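Local coordinates for protein molinate hydrolase (Gulosibacter molinativorax, PDB 4UB9) that hydrolyses the thiocarbamate herbicide molinate, as a zinc-binding member of the amidohydrolase family, at residues Gly92-Met106 and Gly136-Leu148. Sequence-based numbering, arbitrary orientation.
Sequences GLVNGNVHLLDGIMM and GGVTTVFDTWNAL
Leu-93 and Gly-137 begin a parallel pairing of neighbouring strands at the core of an amidohydrolase TIM barrel, the partners being joined through helix 122-135 in a right-handed beta-alpha-beta crossover. Backbone bonds come first: Leu-93 N gives to Gly-137 O, Asn-95 N to Thr-140 O, and Val-98 N to Phe-142 O, while Phe-142 N and Thr-144 N return to Asn-95 O and Val-98 O. Two beta bulges interrupt the register, one between Leu-93 and Val-94, the other between Asn-95 and Val-98, where the chain turns a corner at Gly-96. An Asx turn secures that corner, Asn-97 N bonding to Asn-95 OD1 at 3.0 Å.

At the end of strand 138-143, polar contacts gather on Asp-143. Its CG stands anti to the backbone N (chi1 -178°), bringing OD2 to Leu-100 N at 3.0 Å. Asn-146 ND2 meets the same oxygen at 2.7 Å from the opposite face of the carboxylate, and OD1 takes Trp-145 N in a second Asx turn.

Side-chain packing fills in around these bonds. Val-94 CG1 lies in the plane of the Phe-142 ring, 3.7 Å from CE2 at its edge. Leu-100 CD1 and Val-141 CG2 meet tip to tip at 4.1 Å. The Trp-145 CB lies 3.4 Å from His-99 CD2, the two side chains crossing at about a right angle. Met-106 SD makes a Met-aromatic contact at the indole edge, 4.1 Å from Trp-145 CH2.

Asn-97, whose ND2 bonds Asp-373, lies about 6 Å (side chain to ion) from the zinc bound by His-282 and His-302, and Thr-144 is also near His-282. Three N-H donors hold the buried Asp-143 carboxylate in place, and through it the two loops that follow the strands are tied together.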
loop_
_atom_site.group_PDB
_atom_site.type_symbol
_atom_site.label_atom_id
_atom_site.label_comp_id
_atom_site.label_asym_id
_atom_site.label_seq_id
_atom_site.Cartn_x
_atom_site.Cartn_y
_atom_site.Cartn_z
ATOM N N GLY A 92 -25.863 28.111 -29.076
ATOM C CA GLY A 92 -24.602 27.772 -28.408
ATOM C C GLY A 92 -24.809 26.571 -27.464
ATOM O O GLY A 92 -25.782 26.527 -26.684
ATOM N N LEU A 93 -23.944 25.574 -27.577
ATOM C CA LEU A 93 -24.084 24.384 -26.765
ATOM C C LEU A 93 -23.735 24.687 -25.306
ATOM O O LEU A 93 -22.962 25.614 -24.996
ATOM C CB LEU A 93 -23.270 23.213 -27.307
ATOM C CG LEU A 93 -23.602 22.850 -28.765
ATOM C CD1 LEU A 93 -22.743 21.702 -29.259
ATOM C CD2 LEU A 93 -25.051 22.506 -28.958
ATOM N N VAL A 94 -24.302 23.862 -24.428
ATOM C CA VAL A 94 -24.235 24.091 -22.976
ATOM C C VAL A 94 -23.981 22.810 -22.230
ATOM O O VAL A 94 -24.682 21.800 -22.415
ATOM C CB VAL A 94 -25.554 24.704 -22.448
ATOM C CG1 VAL A 94 -25.455 24.988 -20.953
ATOM C CG2 VAL A 94 -25.891 25.990 -23.199
ATOM N N ASN A 95 -22.966 22.847 -21.384
ATOM C CA ASN A 95 -22.594 21.665 -20.600
ATOM C C ASN A 95 -22.927 21.926 -19.148
ATOM O O ASN A 95 -22.357 22.821 -18.524
ATOM C CB ASN A 95 -21.097 21.344 -20.735
ATOM C CG ASN A 95 -20.746 19.945 -20.260
ATOM O OD1 ASN A 95 -21.271 19.444 -19.240
ATOM N ND2 ASN A 95 -19.848 19.282 -21.001
ATOM N N GLY A 96 -23.768 21.067 -18.590
ATOM C CA GLY A 96 -24.251 21.231 -17.212
ATOM C C GLY A 96 -23.336 20.779 -16.086
ATOM O O GLY A 96 -23.638 20.987 -14.914
ATOM N N ASN A 97 -22.233 20.128 -16.434
ATOM C CA ASN A 97 -21.279 19.674 -15.445
ATOM C C ASN A 97 -19.929 19.354 -16.013
ATOM O O ASN A 97 -19.700 18.276 -16.560
ATOM C CB ASN A 97 -21.786 18.458 -14.699
ATOM C CG ASN A 97 -20.829 18.011 -13.609
ATOM O OD1 ASN A 97 -20.051 18.796 -13.099
ATOM N ND2 ASN A 97 -20.904 16.759 -13.240
ATOM N N VAL A 98 -19.024 20.289 -15.825
ATOM C CA VAL A 98 -17.612 20.086 -16.128
ATOM C C VAL A 98 -16.713 20.426 -14.944
ATOM O O VAL A 98 -17.145 20.992 -13.945
ATOM C CB VAL A 98 -17.137 20.970 -17.318
ATOM C CG1 VAL A 98 -18.030 20.764 -18.514
ATOM C CG2 VAL A 98 -17.097 22.438 -16.919
ATOM N N HIS A 99 -15.436 20.096 -15.090
ATOM C CA HIS A 99 -14.405 20.481 -14.129
ATOM C C HIS A 99 -13.198 21.016 -14.888
ATOM O O HIS A 99 -12.448 20.275 -15.533
ATOM C CB HIS A 99 -14.028 19.309 -13.263
ATOM C CG HIS A 99 -15.188 18.755 -12.504
ATOM N ND1 HIS A 99 -15.654 17.470 -12.672
ATOM C CD2 HIS A 99 -15.992 19.319 -11.579
ATOM C CE1 HIS A 99 -16.703 17.270 -11.896
ATOM N NE2 HIS A 99 -16.920 18.370 -11.211
ATOM N N LEU A 100 -13.010 22.317 -14.769
ATOM C CA LEU A 100 -12.005 23.039 -15.517
ATOM C C LEU A 100 -10.576 22.904 -14.943
ATOM O O LEU A 100 -9.600 23.202 -15.641
ATOM C CB LEU A 100 -12.409 24.507 -15.660
ATOM C CG LEU A 100 -13.762 24.642 -16.414
ATOM C CD1 LEU A 100 -14.249 26.077 -16.458
ATOM C CD2 LEU A 100 -13.696 24.108 -17.858
ATOM N N LEU A 101 -10.473 22.481 -13.675
ATOM C CA LEU A 101 -9.305 21.742 -13.183
ATOM C C LEU A 101 -9.787 20.306 -13.095
ATOM O O LEU A 101 -10.817 20.032 -12.472
ATOM C CB LEU A 101 -8.847 22.224 -11.814
ATOM C CG LEU A 101 -8.214 23.619 -11.733
ATOM C CD1 LEU A 101 -7.726 23.939 -10.323
ATOM C CD2 LEU A 101 -7.047 23.730 -12.694
ATOM N N ASP A 102 -9.056 19.382 -13.703
ATOM C CA ASP A 102 -9.596 18.044 -14.023
ATOM C C ASP A 102 -9.743 17.130 -12.822
ATOM O O ASP A 102 -8.835 16.420 -12.422
ATOM C CB ASP A 102 -8.722 17.349 -15.075
ATOM C CG ASP A 102 -9.365 16.093 -15.633
ATOM O OD1 ASP A 102 -10.302 15.520 -15.006
ATOM O OD2 ASP A 102 -8.965 15.720 -16.746
ATOM N N GLY A 103 -10.938 17.097 -12.281
ATOM C CA GLY A 103 -11.194 16.359 -11.047
ATOM C C GLY A 103 -11.277 14.860 -11.200
ATOM O O GLY A 103 -10.899 14.100 -10.276
ATOM N N ILE A 104 -11.796 14.411 -12.334
ATOM C CA ILE A 104 -11.913 12.958 -12.583
ATOM C C ILE A 104 -10.522 12.365 -12.594
ATOM O O ILE A 104 -10.270 11.321 -11.998
ATOM C CB ILE A 104 -12.632 12.642 -13.917
ATOM C CG1 ILE A 104 -14.115 12.922 -13.749
ATOM C CG2 ILE A 104 -12.397 11.205 -14.359
ATOM C CD1 ILE A 104 -14.878 11.885 -12.957
ATOM N N MET A 105 -9.610 13.049 -13.259
ATOM C CA MET A 105 -8.189 12.643 -13.234
ATOM C C MET A 105 -7.703 12.448 -11.816
ATOM O O MET A 105 -7.106 11.447 -11.475
ATOM C CB MET A 105 -7.324 13.679 -13.920
ATOM C CG MET A 105 -5.892 13.209 -14.216
ATOM S SD MET A 105 -4.974 14.593 -14.946
ATOM C CE MET A 105 -4.844 15.518 -13.419
ATOM N N MET A 106 -7.971 13.424 -10.978
ATOM C CA MET A 106 -7.490 13.379 -9.573
ATOM C C MET A 106 -8.064 12.238 -8.755
ATOM O O MET A 106 -7.556 11.925 -7.717
ATOM C CB MET A 106 -7.758 14.705 -8.885
ATOM C CG MET A 106 -6.870 15.802 -9.442
ATOM S SD MET A 106 -7.478 17.350 -8.811
ATOM C CE MET A 106 -7.100 18.450 -10.146
ATOM N N GLY A 136 -15.297 22.859 -29.041
ATOM C CA GLY A 136 -16.372 21.897 -29.333
ATOM C C GLY A 136 -17.773 22.515 -29.441
ATOM O O GLY A 136 -18.779 21.813 -29.392
ATOM N N GLY A 137 -17.850 23.827 -29.550
ATOM C CA GLY A 137 -19.141 24.509 -29.744
ATOM C C GLY A 137 -19.899 24.865 -28.460
ATOM O O GLY A 137 -21.045 25.336 -28.498
ATOM N N VAL A 138 -19.249 24.641 -27.323
ATOM C CA VAL A 138 -19.881 24.870 -26.038
ATOM C C VAL A 138 -19.590 26.310 -25.643
ATOM O O VAL A 138 -18.453 26.655 -25.368
ATOM C CB VAL A 138 -19.381 23.901 -24.977
ATOM C CG1 VAL A 138 -19.991 24.231 -23.604
ATOM C CG2 VAL A 138 -19.698 22.479 -25.370
ATOM N N THR A 139 -20.625 27.131 -25.624
ATOM C CA THR A 139 -20.454 28.545 -25.310
ATOM C C THR A 139 -20.673 28.865 -23.817
ATOM O O THR A 139 -20.245 29.914 -23.328
ATOM C CB THR A 139 -21.406 29.402 -26.140
ATOM O OG1 THR A 139 -22.671 28.727 -26.235
ATOM C CG2 THR A 139 -20.827 29.623 -27.549
ATOM N N THR A 140 -21.340 27.958 -23.107
ATOM C CA THR A 140 -21.541 28.090 -21.647
ATOM C C THR A 140 -21.238 26.793 -20.918
ATOM O O THR A 140 -21.759 25.732 -21.278
ATOM C CB THR A 140 -22.968 28.529 -21.293
ATOM O OG1 THR A 140 -23.260 29.765 -21.959
ATOM C CG2 THR A 140 -23.129 28.732 -19.793
ATOM N N VAL A 141 -20.363 26.890 -19.905
ATOM C CA VAL A 141 -20.077 25.757 -19.052
ATOM C C VAL A 141 -20.443 26.015 -17.598
ATOM O O VAL A 141 -20.230 27.099 -17.062
ATOM C CB VAL A 141 -18.593 25.292 -19.110
ATOM C CG1 VAL A 141 -18.260 24.747 -20.487
ATOM C CG2 VAL A 141 -17.648 26.394 -18.719
ATOM N N PHE A 142 -20.946 24.973 -16.969
ATOM C CA PHE A 142 -21.269 24.985 -15.542
ATOM C C PHE A 142 -20.313 24.083 -14.838
ATOM O O PHE A 142 -20.352 22.844 -14.981
ATOM C CB PHE A 142 -22.700 24.540 -15.334
ATOM C CG PHE A 142 -23.679 25.530 -15.830
ATOM C CD1 PHE A 142 -24.082 26.587 -15.043
ATOM C CD2 PHE A 142 -24.171 25.450 -17.117
ATOM C CE1 PHE A 142 -25.001 27.541 -15.511
ATOM C CE2 PHE A 142 -25.067 26.390 -17.589
ATOM C CZ PHE A 142 -25.485 27.437 -16.778
ATOM N N ASP A 143 -19.418 24.720 -14.098
ATOM C CA ASP A 143 -18.372 24.036 -13.343
ATOM C C ASP A 143 -18.815 23.763 -11.902
ATOM O O ASP A 143 -19.052 24.652 -11.112
ATOM C CB ASP A 143 -17.076 24.828 -13.358
ATOM C CG ASP A 143 -15.938 24.117 -12.613
ATOM O OD1 ASP A 143 -16.152 23.645 -11.453
ATOM O OD2 ASP A 143 -14.808 24.067 -13.159
ATOM N N THR A 144 -18.832 22.497 -11.592
ATOM C CA THR A 144 -19.532 21.938 -10.437
ATOM C C THR A 144 -18.580 21.578 -9.272
ATOM O O THR A 144 -18.992 21.241 -8.166
ATOM C CB THR A 144 -20.278 20.733 -11.023
ATOM O OG1 THR A 144 -21.633 21.110 -11.319
ATOM C CG2 THR A 144 -20.225 19.591 -10.228
ATOM N N TRP A 145 -17.291 21.666 -9.551
ATOM C CA TRP A 145 -16.244 21.425 -8.574
ATOM C C TRP A 145 -14.902 21.917 -9.096
ATOM O O TRP A 145 -14.392 21.466 -10.122
ATOM C CB TRP A 145 -16.080 19.948 -8.192
ATOM C CG TRP A 145 -14.985 19.741 -7.121
ATOM C CD1 TRP A 145 -15.106 19.953 -5.785
ATOM C CD2 TRP A 145 -13.648 19.330 -7.330
ATOM N NE1 TRP A 145 -13.934 19.687 -5.147
ATOM C CE2 TRP A 145 -13.023 19.280 -6.072
ATOM C CE3 TRP A 145 -12.922 18.972 -8.454
ATOM C CZ2 TRP A 145 -11.704 18.894 -5.909
ATOM C CZ3 TRP A 145 -11.619 18.596 -8.301
ATOM C CH2 TRP A 145 -11.015 18.567 -7.034
ATOM N N ASN A 146 -14.336 22.835 -8.348
ATOM C CA ASN A 146 -13.119 23.488 -8.725
ATOM C C ASN A 146 -12.613 24.243 -7.520
ATOM O O ASN A 146 -13.300 24.311 -6.502
ATOM C CB ASN A 146 -13.384 24.447 -9.875
ATOM C CG ASN A 146 -12.161 24.664 -10.749
ATOM O OD1 ASN A 146 -11.033 24.775 -10.263
ATOM N ND2 ASN A 146 -12.383 24.724 -12.051
ATOM N N ALA A 147 -11.429 24.822 -7.652
ATOM C CA ALA A 147 -10.883 25.715 -6.634
ATOM C C ALA A 147 -11.413 27.127 -6.814
ATOM O O ALA A 147 -11.263 27.738 -7.876
ATOM C CB ALA A 147 -9.386 25.729 -6.686
ATOM N N LEU A 148 -12.000 27.654 -5.742
ATOM C CA LEU A 148 -12.697 28.909 -5.793
ATOM C C LEU A 148 -11.875 30.055 -6.345
ATOM O O LEU A 148 -12.323 30.780 -7.217
ATOM C CB LEU A 148 -13.249 29.275 -4.416
ATOM C CG LEU A 148 -14.157 30.513 -4.384
ATOM C CD1 LEU A 148 -15.395 30.382 -5.269
ATOM C CD2 LEU A 148 -14.591 30.769 -2.963
#